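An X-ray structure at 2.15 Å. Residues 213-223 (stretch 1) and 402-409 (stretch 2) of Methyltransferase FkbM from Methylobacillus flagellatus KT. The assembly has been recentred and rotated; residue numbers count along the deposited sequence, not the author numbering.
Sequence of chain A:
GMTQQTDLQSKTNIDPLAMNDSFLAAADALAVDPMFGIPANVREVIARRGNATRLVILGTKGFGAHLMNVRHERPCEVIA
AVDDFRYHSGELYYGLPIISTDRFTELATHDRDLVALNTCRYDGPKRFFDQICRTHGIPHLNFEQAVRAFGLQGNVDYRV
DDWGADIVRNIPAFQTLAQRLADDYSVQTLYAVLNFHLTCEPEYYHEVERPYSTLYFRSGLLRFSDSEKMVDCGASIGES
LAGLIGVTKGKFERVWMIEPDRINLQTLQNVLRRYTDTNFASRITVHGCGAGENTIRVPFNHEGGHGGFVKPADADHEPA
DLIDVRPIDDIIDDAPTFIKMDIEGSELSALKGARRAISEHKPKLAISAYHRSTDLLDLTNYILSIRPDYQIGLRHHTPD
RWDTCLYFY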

# COMPACT_ATOMS: atom_id res chain seq x y z
N SER A 213 -12.70 18.40 5.29
CA SER A 213 -12.02 19.43 4.46
C SER A 213 -12.66 20.83 4.43
O SER A 213 -12.04 21.79 3.99
CB SER A 213 -11.91 18.95 3.01
OG SER A 213 -13.19 18.86 2.38
N THR A 214 -13.89 20.94 4.89
CA THR A 214 -14.59 22.21 4.91
C THR A 214 -14.62 22.86 6.28
O THR A 214 -15.19 23.94 6.44
CB THR A 214 -16.06 21.98 4.38
OG1 THR A 214 -16.81 21.18 5.30
CG2 THR A 214 -16.02 21.32 3.06
N LEU A 215 -13.99 22.22 7.28
CA LEU A 215 -13.97 22.76 8.63
C LEU A 215 -13.29 24.13 8.63
O LEU A 215 -12.24 24.25 8.06
CB LEU A 215 -13.22 21.78 9.55
CG LEU A 215 -13.09 22.03 11.06
CD1 LEU A 215 -14.41 22.05 11.81
CD2 LEU A 215 -12.21 20.92 11.58
N TYR A 216 -13.95 25.11 9.25
CA TYR A 216 -13.52 26.50 9.48
C TYR A 216 -13.56 27.43 8.31
O TYR A 216 -14.02 28.55 8.46
CB TYR A 216 -12.10 26.61 10.09
CG TYR A 216 -11.81 25.68 11.24
CD1 TYR A 216 -12.62 25.65 12.38
CD2 TYR A 216 -10.68 24.88 11.23
CE1 TYR A 216 -12.32 24.80 13.45
CE2 TYR A 216 -10.40 24.01 12.29
CZ TYR A 216 -11.21 23.97 13.39
OH TYR A 216 -10.90 23.09 14.42
N PHE A 217 -13.03 26.97 7.16
CA PHE A 217 -12.80 27.81 5.99
C PHE A 217 -13.83 27.70 4.88
O PHE A 217 -13.94 28.63 4.08
CB PHE A 217 -11.40 27.52 5.45
CG PHE A 217 -10.31 27.80 6.47
CD1 PHE A 217 -9.99 29.11 6.81
CD2 PHE A 217 -9.66 26.76 7.11
CE1 PHE A 217 -9.02 29.40 7.79
CE2 PHE A 217 -8.69 27.03 8.09
CZ PHE A 217 -8.37 28.36 8.42
N ARG A 218 -14.59 26.58 4.86
CA ARG A 218 -15.62 26.31 3.86
C ARG A 218 -16.94 25.97 4.48
O ARG A 218 -17.65 25.17 3.90
CB ARG A 218 -15.14 25.22 2.84
CG ARG A 218 -13.79 25.67 2.35
CD ARG A 218 -13.08 25.09 1.21
NE ARG A 218 -12.40 23.90 1.55
CZ ARG A 218 -11.40 23.34 0.87
NH1 ARG A 218 -10.90 23.84 -0.25
NH2 ARG A 218 -10.89 22.23 1.35
N SER A 219 -17.32 26.64 5.58
CA SER A 219 -18.56 26.33 6.30
C SER A 219 -19.87 26.77 5.65
O SER A 219 -20.95 26.32 6.06
CB SER A 219 -18.55 26.98 7.70
OG SER A 219 -18.70 28.39 7.64
N GLY A 220 -19.78 27.65 4.65
CA GLY A 220 -20.95 28.24 4.05
C GLY A 220 -21.44 29.48 4.83
O GLY A 220 -22.48 30.03 4.50
N LEU A 221 -20.69 29.93 5.82
CA LEU A 221 -21.14 31.04 6.68
C LEU A 221 -20.23 32.24 6.79
O LEU A 221 -20.73 33.35 7.04
CB LEU A 221 -21.41 30.50 8.12
CG LEU A 221 -22.55 29.51 8.30
CD1 LEU A 221 -22.50 28.85 9.67
CD2 LEU A 221 -23.89 30.14 8.02
N LEU A 222 -18.93 32.02 6.61
CA LEU A 222 -17.90 33.07 6.74
C LEU A 222 -17.27 33.56 5.44
O LEU A 222 -17.05 32.81 4.53
CB LEU A 222 -16.77 32.56 7.63
CG LEU A 222 -17.13 32.08 9.05
CD1 LEU A 222 -15.87 31.68 9.72
CD2 LEU A 222 -17.87 33.12 9.91
N ARG A 223 -16.97 34.85 5.41
CA ARG A 223 -16.28 35.50 4.31
C ARG A 223 -14.85 35.84 4.79
O ARG A 223 -14.68 36.50 5.81
CB ARG A 223 -16.98 36.81 3.97
CG ARG A 223 -16.61 37.39 2.63
CD ARG A 223 -17.00 38.87 2.52
NE ARG A 223 -15.88 39.74 2.93
CZ ARG A 223 -14.83 40.04 2.16
NH1 ARG A 223 -14.69 39.54 0.93
NH2 ARG A 223 -13.87 40.86 2.60
N TRP A 402 -16.68 13.94 16.18
CA TRP A 402 -15.70 15.01 16.23
C TRP A 402 -16.05 16.14 15.25
O TRP A 402 -16.65 15.93 14.21
CB TRP A 402 -14.32 14.49 15.82
CG TRP A 402 -14.07 13.04 16.18
CD1 TRP A 402 -13.73 12.02 15.31
CD2 TRP A 402 -14.24 12.43 17.47
NE1 TRP A 402 -13.62 10.84 16.00
CE2 TRP A 402 -13.93 11.06 17.32
CE3 TRP A 402 -14.60 12.92 18.73
CZ2 TRP A 402 -13.98 10.17 18.39
CZ3 TRP A 402 -14.63 12.03 19.80
CH2 TRP A 402 -14.33 10.68 19.62
N ASP A 403 -15.63 17.33 15.64
CA ASP A 403 -15.68 18.54 14.86
C ASP A 403 -17.03 19.15 14.54
O ASP A 403 -17.28 19.59 13.42
CB ASP A 403 -14.76 18.44 13.63
CG ASP A 403 -13.28 18.19 14.02
OD1 ASP A 403 -12.69 19.00 14.80
OD2 ASP A 403 -12.73 17.21 13.48
N THR A 404 -17.87 19.17 15.57
CA THR A 404 -19.03 19.99 15.58
C THR A 404 -18.39 21.35 15.91
O THR A 404 -17.59 21.44 16.82
CB THR A 404 -20.00 19.54 16.69
OG1 THR A 404 -20.39 18.19 16.44
CG2 THR A 404 -21.21 20.41 16.71
N CYS A 405 -18.69 22.38 15.13
CA CYS A 405 -18.06 23.66 15.28
C CYS A 405 -19.06 24.80 15.25
O CYS A 405 -19.90 24.87 14.38
CB CYS A 405 -17.10 23.83 14.09
SG CYS A 405 -16.04 25.28 14.19
N LEU A 406 -18.93 25.72 16.20
CA LEU A 406 -19.75 26.93 16.26
C LEU A 406 -19.08 28.00 15.43
O LEU A 406 -17.86 28.08 15.44
CB LEU A 406 -19.83 27.47 17.68
CG LEU A 406 -20.75 26.75 18.66
CD1 LEU A 406 -20.29 26.85 20.09
CD2 LEU A 406 -22.19 27.26 18.44
N TYR A 407 -19.88 28.78 14.71
CA TYR A 407 -19.40 29.93 13.96
C TYR A 407 -20.10 31.17 14.47
O TYR A 407 -21.30 31.15 14.72
CB TYR A 407 -19.69 29.76 12.48
CG TYR A 407 -18.95 28.59 11.91
CD1 TYR A 407 -17.66 28.75 11.41
CD2 TYR A 407 -19.49 27.31 11.91
CE1 TYR A 407 -16.96 27.70 10.90
CE2 TYR A 407 -18.79 26.24 11.39
CZ TYR A 407 -17.52 26.43 10.91
OH TYR A 407 -16.79 25.40 10.35
N PHE A 408 -19.32 32.23 14.66
CA PHE A 408 -19.81 33.52 15.10
C PHE A 408 -19.28 34.53 14.10
O PHE A 408 -18.07 34.58 13.82
CB PHE A 408 -19.26 33.88 16.48
CG PHE A 408 -19.70 32.97 17.58
CD1 PHE A 408 -19.03 31.79 17.83
CD2 PHE A 408 -20.76 33.33 18.41
CE1 PHE A 408 -19.42 30.95 18.87
CE2 PHE A 408 -21.15 32.49 19.44
CZ PHE A 408 -20.49 31.31 19.66
N TYR A 409 -20.17 35.36 13.59
CA TYR A 409 -19.78 36.36 12.62
C TYR A 409 -20.74 37.53 12.68
O TYR A 409 -21.61 37.66 13.58
CB TYR A 409 -19.80 35.71 11.21
CG TYR A 409 -21.15 35.13 10.86
CD1 TYR A 409 -21.49 33.82 11.24
CD2 TYR A 409 -22.09 35.86 10.17
CE1 TYR A 409 -22.73 33.30 10.95
CE2 TYR A 409 -23.35 35.32 9.86
CZ TYR A 409 -23.65 34.05 10.24
OH TYR A 409 -24.88 33.53 9.93
OXT TYR A 409 -20.67 38.34 11.75

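Stretch 2 ends the chain and contains the strand 404-408, and stretch 1 is a looping segment laid along one of its faces. No backbone-to-backbone hydrogen bond joins them. The nearest CA atoms stay about 7 to 8 Å apart, pairing Leu 215 with Asp 403, Leu 221 with Tyr 407 and Leu 222 with Tyr 409, so the space between the two backbones is filled by side chains. Both stretches run the same way through these pairings, and together they bury 517 Å².

The strand supplies the first rule, alternation. Asp 403, Cys 405, Tyr 407 and Tyr 409 send their CA-to-CB bonds toward the loop, while Thr 404, Leu 406 and Phe 408 send theirs away. From Cys 405 onward the inward row passes from a small residue to two large rings, and the loop is contoured to match.

Tyr 407 is the main bump, with 115 Å² covered by stretch 1. Its ring enters a hollow lined by Leu 215, Tyr 216, Ser 219, Leu 221 and Leu 222. Over one face lies Ser 219, whose CB sits 3.8 Å from the centroid of the Tyr 407 ring in a CH-pi contact; Ser 219 CB comes within 3.4 Å of Tyr 407 CZ. At the edge, Leu 222 CD1 reaches Tyr 407 CD1 at 3.8 Å. Leu 221 CD1 lies obliquely, 4.1 Å from Tyr 407 CD2. At the tip the hollow turns polar: Tyr 216 N donates a hydrogen bond to Tyr 407 OH at 3.1 Å, with an N-H...O angle of 152°. The hydroxyl, which also bonds elsewhere in the structure, thus satisfies a backbone amide in a buried turn.

The loop holds its own shape around that ring. Arg 218 N bonds to Thr 214 O at 3.1 Å, and the Arg 218 guanidinium grips Ser 213 O through NE at 3.2 Å and NH2 at 2.9 Å. Ser 219 OG accepts from Leu 221 N at 3.1 Å, so the residue whose CB covers the ring also braces the next bend. Gly 220 makes that bend at phi 85°, psi 7°, where a CB would jam against the carbonyl O of Ser 219.

Beside the strand's small residue, the loop fills in. Leu 215 starts sideways but its end comes nearer, placing CD1 4.0 Å from Cys 405 CB and CD2 3.8 Å from Asp 403 OD1. Tyr 216 points its CA-to-CB bond away, yet its ring edge still meets the sulfur, with CE1 3.8 Å from Cys 405 SG.

At the chain end, Tyr 409 takes the p rotamer and places one ring face against Leu 221 O. Leu 221 CB is 4.2 Å from Tyr 409 CE1, while Leu 222 CD2 packs 3.5 Å from Tyr 409 CB. The two adjacent leucines thus each touch both tyrosines.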